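PDB 3BED: PTS system, IIA component, which probably carries phosphoryl groups as the IIA component of a mannose/sorbose-specific sugar phosphotransferase system. Local coordinates for residues 22-25 and 26-30; 43-46 and 47-51; 76-79 and 80-83; 100-103 and 104-107. All blocks are in the same frame, centred on the assembly; numbering follows the deposited sequence.

In the fold
Along the chain the four contacts follow one another in order, each within one helix: contact 1 in helix 16-28, contact 2 in 44-59, contact 3 in 74-82 and contact 4 in 97-105. These helices accompany a parallel sheet of strand order 35-39, 7-13, 64-68, 89-93. Contacts 1 and 4 form one touching pair, their centres about 11 Å apart, and contacts 2 and 3 form another at the same spacing. The two pairs are well separated, with 22 to 28 Å between centres; across the chain's centre, contact 3 lies opposite contacts 1 and 4, and contact 2 opposite contact 4. Contacts 1, 3 and 4 also reach the second subunit, so the same helices serve both fold and dimer.

Contact 1: 22-25 and 26-30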
ATOM      1  N   ALA A  22       1.880 -11.097  -2.510  1.00 16.49           N
ATOM      2  CA  ALA A  22       1.904 -11.741  -3.851  1.00 17.40           C
ATOM      3  C   ALA A  22       2.644 -10.870  -4.849  1.00 17.90           C
ATOM      4  O   ALA A  22       3.505 -11.353  -5.573  1.00 19.27           O
ATOM      5  CB  ALA A  22       0.495 -12.020  -4.329  1.00 17.59           C
ATOM      6  N   SER A  23       2.345  -9.587  -4.840  1.00 17.70           N
ATOM      7  CA  SER A  23       3.030  -8.629  -5.724  1.00 18.13           C
ATOM      8  C   SER A  23       4.537  -8.549  -5.419  1.00 17.56           C
ATOM      9  O   SER A  23       5.380  -8.463  -6.314  1.00 18.71           O
ATOM     10  CB  SER A  23       2.371  -7.260  -5.606  1.00 18.80           C
ATOM     11  OG  SER A  23       1.033  -7.314  -6.113  1.00 22.74           O
ATOM     12  N   THR A  24       4.878  -8.527  -4.130  1.00 16.80           N
ATOM     13  CA  THR A  24       6.284  -8.518  -3.702  0.70 15.12           C
ATOM     14  C   THR A  24       7.011  -9.737  -4.245  1.00 16.92           C
ATOM     15  O   THR A  24       8.128  -9.635  -4.704  1.00 18.09           O
ATOM     16  CB  THR A  24       6.379  -8.524  -2.141  0.70 15.01           C
ATOM     17  OG1 THR A  24       5.761  -7.340  -1.637  0.70 13.98           O
ATOM     18  CG2 THR A  24       7.821  -8.565  -1.675  0.70 14.86           C
ATOM     19  N   GLN A  25       6.374 -10.908  -4.143  1.00 17.33           N
ATOM     20  CA  GLN A  25       7.079 -12.113  -4.590  1.00 17.90           C
ATOM     21  C   GLN A  25       7.341 -12.037  -6.111  1.00 19.77           C
ATOM     22  O   GLN A  25       8.361 -12.514  -6.605  1.00 20.20           O
ATOM     23  CB  GLN A  25       6.244 -13.362  -4.213  1.00 16.91           C
ATOM     24  CG  GLN A  25       6.328 -13.669  -2.711  1.00 21.60           C
ATOM     25  CD  GLN A  25       5.196 -14.558  -2.233  1.00 25.43           C
ATOM     26  OE1 GLN A  25       4.178 -14.713  -2.917  1.00 28.55           O
ATOM     27  NE2 GLN A  25       5.378 -15.166  -1.068  1.00 29.43           N
HETATM   28  N   MSE A  26       6.442 -11.382  -6.829  1.00 19.56           N
HETATM   29  CA  MSE A  26       6.601 -11.252  -8.279  1.00 20.03           C
HETATM   30  C   MSE A  26       7.657 -10.239  -8.718  1.00 19.50           C
HETATM   31  O   MSE A  26       8.025 -10.180  -9.905  1.00 20.12           O
HETATM   32  CB  MSE A  26       5.256 -10.988  -8.944  1.00 19.55           C
HETATM   33  CG  MSE A  26       4.302 -12.211  -8.908  1.00 23.12           C
HETATM   34 SE   MSE A  26       4.844 -13.546 -10.228  0.75 24.04          SE
HETATM   35  CE  MSE A  26       4.279 -12.569 -11.833  1.00 26.80           C
ATOM     36  N   ILE A  27       8.160  -9.471  -7.756  1.00 18.66           N
ATOM     37  CA  ILE A  27       9.167  -8.453  -7.985  1.00 18.57           C
ATOM     38  C   ILE A  27      10.525  -8.944  -7.487  1.00 19.42           C
ATOM     39  O   ILE A  27      11.523  -8.776  -8.168  1.00 19.10           O
ATOM     40  CB  ILE A  27       8.776  -7.101  -7.311  1.00 18.01           C
ATOM     41  CG1 ILE A  27       7.555  -6.512  -8.043  1.00 18.07           C
ATOM     42  CG2 ILE A  27       9.970  -6.076  -7.314  1.00 18.90           C
ATOM     43  CD1 ILE A  27       6.900  -5.395  -7.296  1.00 16.25           C
ATOM     44  N   VAL A  28      10.543  -9.528  -6.283  1.00 19.08           N
ATOM     45  CA  VAL A  28      11.822  -9.947  -5.651  1.00 20.79           C
ATOM     46  C   VAL A  28      12.078 -11.446  -5.716  1.00 21.00           C
ATOM     47  O   VAL A  28      13.213 -11.882  -5.523  1.00 22.33           O
ATOM     48  CB  VAL A  28      11.977  -9.430  -4.172  1.00 20.71           C
ATOM     49  CG1 VAL A  28      11.787  -7.898  -4.076  1.00 23.01           C
ATOM     50  CG2 VAL A  28      11.062 -10.160  -3.202  1.00 23.31           C
ATOM     51  N   GLY A  29      11.048 -12.224  -6.015  1.00 20.97           N
ATOM     52  CA  GLY A  29      11.223 -13.640  -6.077  1.00 22.34           C
ATOM     53  C   GLY A  29      10.653 -14.438  -4.951  1.00 22.87           C
ATOM     54  O   GLY A  29      10.138 -13.888  -3.955  1.00 23.21           O
ATOM     55  N   GLU A  30      10.791 -15.751  -5.095  1.00 23.39           N
ATOM     56  CA  GLU A  30      10.099 -16.679  -4.234  1.00 25.72           C
ATOM     57  C   GLU A  30      10.592 -16.597  -2.801  1.00 27.56           C
ATOM     58  O   GLU A  30       9.909 -17.072  -1.900  1.00 30.50           O
ATOM     59  CB  GLU A  30      10.245 -18.112  -4.793  1.00 24.48           C
ATOM     60  CG  GLU A  30      11.691 -18.468  -4.899  1.00 26.04           C
ATOM     61  CD  GLU A  30      11.968 -19.850  -5.408  1.00 29.00           C
ATOM     62  OE1 GLU A  30      11.020 -20.570  -5.830  1.00 28.38           O
ATOM     63  OE2 GLU A  30      13.165 -20.214  -5.349  1.00 30.47           O
TER
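Ile27 lies back over the carbonyls of the preceding turn. Its CB stands 3.7 Å from Thr24 O. CG1, placed beside the backbone N by a chi1 of -68°, drops to 3.4 Å from Ser23 O. CD1, at the end of the chain, keeps 3.6 Å from the same Ser23 O and also meets Ile101 of helix 97-105, while His13 of the second subunit packs on the side chain. All this happens in the last turn of helix 16-28, the connection in the beta-alpha-beta unit of strands 7-13 and 35-39. Thr24 O holds two donors there: Val28 N at 2.9 Å in a nearly straight bond (168°), and Ile27 N at 3.1 Å, which comes from above the carbonyl plane. Val28 CG2 presses on the same oxygen, 3.3 Å from Thr24 O. One residue later Gly29 N reaches Gln25 O at 2.8 Å, again from above the plane. Gly29 then leaves the helix with a positive phi of 106°, as glycine readily does. One residue before Ile27, the selenomethionine Met26 passes CG 3.5 Å from Ala22 O before its bent end leads away, and the side chain packs on Ala41 of the second subunit.

Contact 2: 43-46 and 47-51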
ATOM      1  N   ASP A  43     -14.656 -10.589  11.026  1.00 23.34           N
ATOM      2  CA  ASP A  43     -13.702 -10.893  12.082  1.00 22.88           C
ATOM      3  C   ASP A  43     -13.862 -10.063  13.333  1.00 24.13           C
ATOM      4  O   ASP A  43     -13.892 -10.611  14.427  1.00 25.49           O
ATOM      5  CB  ASP A  43     -12.267 -10.776  11.606  1.00 21.09           C
ATOM      6  CG  ASP A  43     -11.791 -12.027  10.875  1.00 20.22           C
ATOM      7  OD1 ASP A  43     -12.264 -13.182  11.134  1.00 21.49           O
ATOM      8  OD2 ASP A  43     -10.947 -11.863  10.005  1.00 18.63           O
ATOM      9  N   GLY A  44     -13.824  -8.741  13.201  1.00 23.30           N
ATOM     10  CA  GLY A  44     -13.812  -7.968  14.468  1.00 24.19           C
ATOM     11  C   GLY A  44     -12.661  -8.297  15.429  1.00 24.10           C
ATOM     12  O   GLY A  44     -11.707  -9.011  15.055  1.00 24.44           O
ATOM     13  N   LEU A  45     -12.742  -7.795  16.654  1.00 22.01           N
ATOM     14  CA  LEU A  45     -11.560  -7.811  17.523  1.00 21.27           C
ATOM     15  C   LEU A  45     -11.077  -9.215  17.907  1.00 20.88           C
ATOM     16  O   LEU A  45      -9.890  -9.537  17.759  1.00 21.22           O
ATOM     17  CB  LEU A  45     -11.777  -6.947  18.776  1.00 20.80           C
ATOM     18  CG  LEU A  45     -10.617  -6.941  19.776  1.00 23.13           C
ATOM     19  CD1 LEU A  45      -9.306  -6.295  19.215  1.00 24.43           C
ATOM     20  CD2 LEU A  45     -10.993  -6.324  21.186  1.00 21.44           C
ATOM     21  N   SER A  46     -11.982 -10.044  18.392  1.00 21.98           N
ATOM     22  CA  SER A  46     -11.580 -11.347  18.889  0.70 23.17           C
ATOM     23  C   SER A  46     -11.040 -12.210  17.756  1.00 23.22           C
ATOM     24  O   SER A  46     -10.038 -12.911  17.936  1.00 22.74           O
ATOM     25  CB  SER A  46     -12.751 -12.043  19.604  0.70 24.64           C
ATOM     26  OG  SER A  46     -12.977 -11.458  20.891  0.70 26.85           O
ATOM     27  N   GLY A  47     -11.666 -12.140  16.582  1.00 22.56           N
ATOM     28  CA  GLY A  47     -11.220 -13.003  15.460  1.00 22.27           C
ATOM     29  C   GLY A  47      -9.876 -12.558  14.922  1.00 21.48           C
ATOM     30  O   GLY A  47      -9.070 -13.388  14.493  1.00 22.16           O
ATOM     31  N   THR A  48      -9.640 -11.245  14.915  1.00 19.77           N
ATOM     32  CA  THR A  48      -8.380 -10.698  14.469  1.00 18.92           C
ATOM     33  C   THR A  48      -7.281 -11.062  15.466  1.00 17.58           C
ATOM     34  O   THR A  48      -6.192 -11.489  15.062  1.00 16.96           O
ATOM     35  CB  THR A  48      -8.490  -9.162  14.299  1.00 19.12           C
ATOM     36  OG1 THR A  48      -9.556  -8.878  13.373  1.00 22.10           O
ATOM     37  CG2 THR A  48      -7.241  -8.628  13.708  1.00 17.89           C
ATOM     38  N   GLN A  49      -7.563 -10.880  16.754  1.00 18.27           N
ATOM     39  CA  GLN A  49      -6.616 -11.279  17.799  1.00 20.27           C
ATOM     40  C   GLN A  49      -6.248 -12.745  17.680  1.00 19.79           C
ATOM     41  O   GLN A  49      -5.082 -13.108  17.847  1.00 20.41           O
ATOM     42  CB  GLN A  49      -7.241 -11.051  19.178  1.00 19.73           C
ATOM     43  CG  GLN A  49      -7.286  -9.589  19.620  1.00 21.46           C
ATOM     44  CD  GLN A  49      -7.966  -9.423  21.005  1.00 23.28           C
ATOM     45  OE1 GLN A  49      -8.886 -10.143  21.344  1.00 27.03           O
ATOM     46  NE2 GLN A  49      -7.509  -8.452  21.779  1.00 28.36           N
ATOM     47  N   ALA A  50      -7.236 -13.578  17.401  1.00 20.61           N
ATOM     48  CA  ALA A  50      -6.986 -15.009  17.346  1.00 20.84           C
ATOM     49  C   ALA A  50      -6.112 -15.343  16.129  1.00 20.82           C
ATOM     50  O   ALA A  50      -5.224 -16.203  16.209  1.00 21.53           O
ATOM     51  CB  ALA A  50      -8.300 -15.808  17.303  1.00 21.59           C
ATOM     52  N   LYS A  51      -6.338 -14.666  15.004  1.00 19.31           N
ATOM     53  CA  LYS A  51      -5.540 -14.946  13.800  1.00 19.22           C
ATOM     54  C   LYS A  51      -4.082 -14.571  14.036  1.00 19.29           C
ATOM     55  O   LYS A  51      -3.181 -15.336  13.678  1.00 20.05           O
ATOM     56  CB  LYS A  51      -6.088 -14.190  12.601  1.00 20.34           C
ATOM     57  CG  LYS A  51      -7.366 -14.803  12.055  1.00 18.70           C
ATOM     58  CD  LYS A  51      -7.853 -13.978  10.862  1.00 21.51           C
ATOM     59  CE  LYS A  51      -9.055 -14.625  10.201  1.00 23.33           C
ATOM     60  NZ  LYS A  51      -9.481 -13.933   8.906  1.00 23.16           N
TER
HETATM   61  O   HOH W   1     -14.829 -12.335  16.372  1.00 51.44           O
HETATM   62  O   HOH W   2     -11.329 -10.115  22.486  1.00 33.71           O
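Lys51 NZ and Asp43 OD2 form a salt bridge of 2.8 Å across the first turns of helix 44-59. NZ takes the syn lone pair of OD2, on the side of the other oxygen, and the two side chains meet nearly at right angles. Lys51 runs fully extended beyond CG, with chi2 at 180°, and thereby spans the distance back to Asp43. Between these ends Thr48 grips Gly44 O twice: its backbone N is 3.0 Å from Gly44 O, and its OG1 donates to that oxygen at 2.7 Å, from above the carbonyl plane. Gly47 N makes a weak bond to Asp43 O at 3.5 Å, reinforced by a water that donates to Asp43 O and accepts weakly from Gly47 N. On the far flank Leu45 CD1 lies against the amide of Gln49, 3.8 Å from Gln49 NE2. Farther out, Thr40 N also donates to Asp43 OD2 and Lys51 NZ to Ser38 O, so both charged groups are fixed to the chain just ahead of the helix. Thr48 and Lys51 face Met39 and Val37 of strand 35-39, whereas Leu45 and Gln49 pack on helix 74-82 at Val78 and Met81.

Contact 3: 76-79 and 80-83; sequences CNVA and MMAM
Met81, a selenomethionine, curls back along the preceding turn, alongside Asn77. Its CG comes within 3.3 Å of Asn77 O, and as the chain turns about CG-SE (chi3 -111°) the methyl CE returns to 3.5 Å from the same Asn77 O. CE is then 3.9 Å from Asn77 CB and 4.2 Å from Val78 CG2, whose branch slants across the end of the Met81 chain. Met80, likewise a selenomethionine, takes a different course: its chain is extended until it turns about CG-SE and runs beside Asn77, both pointing the same way, although Met80 was modelled in two positions. Ala82 turns its CB back toward the earlier turn, 3.4 Å from Ala79 O. Ala79 sits against Val66 and Val91 of the sheet, and Cys76 and Met83 reach Ile129 of the second subunit. Beneath the side chains run the helical bonds of 74-82, Met80 N to Cys76 O at 2.9 Å and nearly straight, Met81 N to Asn77 O at 2.9 Å, Ala82 N to Val78 O, and a weak one from Met83 N to Ala79 O. These four backbone bonds supply the polar hold across the turn, while Met81 CG and CE add van der Waals contact alone.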
ATOM      1  N   CYS A  76      -3.919  -3.029  13.049  1.00 15.76           N
ATOM      2  CA  CYS A  76      -2.785  -2.409  13.705  1.00 16.51           C
ATOM      3  C   CYS A  76      -2.899  -2.436  15.244  1.00 16.68           C
ATOM      4  O   CYS A  76      -1.911  -2.756  15.954  1.00 18.26           O
ATOM      5  CB  CYS A  76      -2.588  -1.006  13.170  1.00 16.86           C
ATOM      6  SG  CYS A  76      -0.967  -0.300  13.629  1.00 18.93           S
ATOM      7  N   ASN A  77      -4.095  -2.139  15.774  1.00 16.44           N
ATOM      8  CA  ASN A  77      -4.262  -2.179  17.240  1.00 15.57           C
ATOM      9  C   ASN A  77      -3.966  -3.570  17.818  1.00 16.64           C
ATOM     10  O   ASN A  77      -3.371  -3.728  18.874  1.00 17.42           O
ATOM     11  CB  ASN A  77      -5.698  -1.793  17.610  1.00 16.41           C
ATOM     12  CG  ASN A  77      -6.037  -0.355  17.220  1.00 17.61           C
ATOM     13  OD1 ASN A  77      -5.145   0.498  17.080  1.00 19.02           O
ATOM     14  ND2 ASN A  77      -7.337  -0.073  17.101  1.00 16.65           N
ATOM     15  N   VAL A  78      -4.394  -4.579  17.095  1.00 15.92           N
ATOM     16  CA  VAL A  78      -4.198  -5.957  17.540  1.00 17.31           C
ATOM     17  C   VAL A  78      -2.692  -6.300  17.572  1.00 17.96           C
ATOM     18  O   VAL A  78      -2.232  -6.924  18.512  1.00 17.73           O
ATOM     19  CB  VAL A  78      -4.964  -6.872  16.641  1.00 17.74           C
ATOM     20  CG1 VAL A  78      -4.477  -8.358  16.741  1.00 17.92           C
ATOM     21  CG2 VAL A  78      -6.430  -6.735  16.939  1.00 17.16           C
ATOM     22  N   ALA A  79      -1.952  -5.844  16.552  1.00 17.62           N
ATOM     23  CA  ALA A  79      -0.491  -6.020  16.492  1.00 17.96           C
ATOM     24  C   ALA A  79       0.143  -5.296  17.673  1.00 18.45           C
ATOM     25  O   ALA A  79       0.969  -5.879  18.394  1.00 18.40           O
ATOM     26  CB  ALA A  79       0.079  -5.499  15.149  1.00 18.05           C
HETATM   27  N   MSE A  80      -0.256  -4.036  17.900  1.00 19.58           N
HETATM   28  CA  MSE A  80       0.255  -3.254  19.019  0.60 22.58           C
HETATM   29  C   MSE A  80       0.025  -3.968  20.364  1.00 21.33           C
HETATM   30  O   MSE A  80       0.902  -3.981  21.236  1.00 20.98           O
HETATM   31  CB  MSE A  80      -0.422  -1.886  19.059  0.60 21.63           C
HETATM   32  CG  MSE A  80       0.189  -0.990  20.098  0.60 25.57           C
HETATM   33 SE   MSE A  80      -0.699   0.729  20.122  0.60 33.85          SE
HETATM   34  CE  MSE A  80      -2.579   0.125  20.332  0.60 32.90           C
HETATM   35  N   MSE A  81      -1.176  -4.542  20.530  1.00 18.98           N
HETATM   36  CA  MSE A  81      -1.531  -5.197  21.800  1.00 20.72           C
HETATM   37  C   MSE A  81      -0.626  -6.441  22.011  1.00 20.68           C
HETATM   38  O   MSE A  81      -0.248  -6.785  23.129  1.00 21.49           O
HETATM   39  CB  MSE A  81      -3.003  -5.636  21.805  1.00 20.67           C
HETATM   40  CG  MSE A  81      -3.988  -4.466  21.998  1.00 20.60           C
HETATM   41 SE   MSE A  81      -5.826  -5.143  22.083  0.75 25.80          SE
HETATM   42  CE  MSE A  81      -6.423  -4.407  20.393  1.00 22.39           C
ATOM     43  N   ALA A  82      -0.274  -7.111  20.925  1.00 19.65           N
ATOM     44  CA  ALA A  82       0.587  -8.295  21.003  1.00 20.37           C
ATOM     45  C   ALA A  82       1.997  -7.945  21.485  1.00 20.17           C
ATOM     46  O   ALA A  82       2.700  -8.781  22.102  1.00 20.57           O
ATOM     47  CB  ALA A  82       0.585  -9.023  19.641  1.00 20.28           C
HETATM   48  N   MSE A  83       2.441  -6.714  21.249  1.00 20.35           N
HETATM   49  CA  MSE A  83       3.747  -6.338  21.755  1.00 23.86           C
HETATM   50  C   MSE A  83       3.912  -6.444  23.283  1.00 23.39           C
HETATM   51  O   MSE A  83       5.056  -6.552  23.775  1.00 24.65           O
HETATM   52  CB  MSE A  83       4.130  -4.946  21.276  1.00 23.05           C
HETATM   53  CG  MSE A  83       4.319  -4.829  19.764  1.00 25.33           C
HETATM   54 SE   MSE A  83       4.633  -2.942  19.293  0.75 34.63          SE
HETATM   55  CE  MSE A  83       6.447  -2.826  19.767  1.00 32.02           C
TER

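Contact 4: 100-103 and 104-107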
ATOM      1  N   ALA A 100       7.313  -3.421   1.612  1.00 17.51           N
ATOM      2  CA  ALA A 100       7.269  -4.882   1.571  1.00 17.10           C
ATOM      3  C   ALA A 100       8.453  -5.443   0.799  1.00 17.94           C
ATOM      4  O   ALA A 100       9.047  -6.455   1.221  1.00 18.63           O
ATOM      5  CB  ALA A 100       5.961  -5.351   0.948  1.00 17.77           C
ATOM      6  N   ILE A 101       8.771  -4.825  -0.351  1.00 16.01           N
ATOM      7  CA  ILE A 101       9.970  -5.242  -1.123  1.00 16.86           C
ATOM      8  C   ILE A 101      11.245  -5.116  -0.298  1.00 17.65           C
ATOM      9  O   ILE A 101      12.063  -6.064  -0.257  1.00 18.03           O
ATOM     10  CB  ILE A 101      10.090  -4.391  -2.448  1.00 17.73           C
ATOM     11  CG1 ILE A 101       8.942  -4.845  -3.381  1.00 19.82           C
ATOM     12  CG2 ILE A 101      11.574  -4.376  -2.983  1.00 20.58           C
ATOM     13  CD1 ILE A 101       8.805  -3.735  -4.505  1.00 22.53           C
ATOM     14  N   GLU A 102      11.442  -3.950   0.324  1.00 17.97           N
ATOM     15  CA  GLU A 102      12.648  -3.810   1.111  1.00 19.22           C
ATOM     16  C   GLU A 102      12.705  -4.761   2.302  1.00 19.20           C
ATOM     17  O   GLU A 102      13.789  -5.243   2.642  1.00 20.58           O
ATOM     18  CB  GLU A 102      12.873  -2.358   1.522  1.00 19.74           C
ATOM     19  CG  GLU A 102      13.073  -1.436   0.303  1.00 23.51           C
ATOM     20  CD  GLU A 102      14.298  -1.784  -0.549  1.00 28.68           C
ATOM     21  OE1 GLU A 102      15.256  -2.436  -0.069  1.00 32.33           O
ATOM     22  OE2 GLU A 102      14.296  -1.378  -1.713  1.00 31.40           O
ATOM     23  N   ALA A 103      11.571  -5.040   2.943  1.00 18.92           N
ATOM     24  CA  ALA A 103      11.547  -5.974   4.061  1.00 18.91           C
ATOM     25  C   ALA A 103      11.965  -7.344   3.574  1.00 19.98           C
ATOM     26  O   ALA A 103      12.696  -8.082   4.259  1.00 21.18           O
ATOM     27  CB  ALA A 103      10.150  -6.009   4.646  1.00 18.94           C
ATOM     28  N   ALA A 104      11.504  -7.697   2.376  1.00 20.88           N
ATOM     29  CA  ALA A 104      11.681  -9.050   1.862  1.00 22.08           C
ATOM     30  C   ALA A 104      13.139  -9.343   1.601  1.00 23.43           C
ATOM     31  O   ALA A 104      13.543 -10.491   1.694  1.00 25.63           O
ATOM     32  CB  ALA A 104      10.910  -9.213   0.598  1.00 22.84           C
ATOM     33  N   VAL A 105      13.909  -8.331   1.204  1.00 22.87           N
ATOM     34  CA  VAL A 105      15.300  -8.577   0.829  1.00 24.71           C
ATOM     35  C   VAL A 105      16.314  -8.076   1.836  1.00 24.55           C
ATOM     36  O   VAL A 105      17.535  -8.308   1.669  1.00 25.57           O
ATOM     37  CB  VAL A 105      15.633  -7.976  -0.551  1.00 24.76           C
ATOM     38  CG1 VAL A 105      14.685  -8.572  -1.609  1.00 25.20           C
ATOM     39  CG2 VAL A 105      15.612  -6.484  -0.529  1.00 25.33           C
ATOM     40  N   SER A 106      15.839  -7.379   2.872  1.00 23.82           N
ATOM     41  CA  SER A 106      16.746  -6.759   3.836  0.70 24.19           C
ATOM     42  C   SER A 106      17.530  -7.800   4.618  1.00 24.37           C
ATOM     43  O   SER A 106      16.949  -8.765   5.115  1.00 24.64           O
ATOM     44  CB  SER A 106      15.982  -5.907   4.833  0.70 22.69           C
ATOM     45  OG  SER A 106      16.892  -5.405   5.789  0.70 21.44           O
ATOM     46  N   PRO A 107      18.863  -7.611   4.724  1.00 25.61           N
ATOM     47  CA  PRO A 107      19.579  -8.585   5.540  1.00 26.10           C
ATOM     48  C   PRO A 107      19.662  -8.148   7.007  1.00 27.06           C
ATOM     49  O   PRO A 107      20.286  -8.858   7.819  1.00 28.26           O
ATOM     50  CB  PRO A 107      20.969  -8.615   4.891  1.00 26.12           C
ATOM     51  CG  PRO A 107      21.184  -7.211   4.392  1.00 26.10           C
ATOM     52  CD  PRO A 107      19.770  -6.577   4.181  1.00 25.09           C
TER
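Ala104 N donates to Ala100 O at 3.0 Å, in a bond bent to 141° and tilted from the carbonyl plane. The same N-H leans weakly on Ile101 O, 3.1 Å from Ala104 N. Val105 N repeats the pattern one residue on, bonding to Ile101 O at 3.3 Å and more weakly to Glu102 O at 3.4 Å. Ser106 N closes the series with a weak bond of 3.0 Å to Glu102 O, so that oxygen gathers two weak donors. N-H groups shared between two carbonyls, and several weak bonds, mark the last turn of helix 97-105, which follows strand 89-93, the outermost strand on its side of the parallel sheet within this chain. Ser106 is the first residue to leave helical angles, its psi near 132°. Ser106 CB still touches Glu102 O at 3.2 Å, while its hydroxyl, in the conformer given, bonds to Val108 N. Farther out, a chi1 of -58° sets Val105 CG2 between the backbone N and the carbonyl carbon, 3.6 Å from Ile101 O. The same methyl lies 4.1 Å from Glu102 OE1, which has Tyr117 OH as a weak partner. Ala100 and Val105 pack on Thr24 and Val28 of helix 16-28, Ala103 on Leu118 of helix 111-124, and Ile101 on Leu70 of the second subunit.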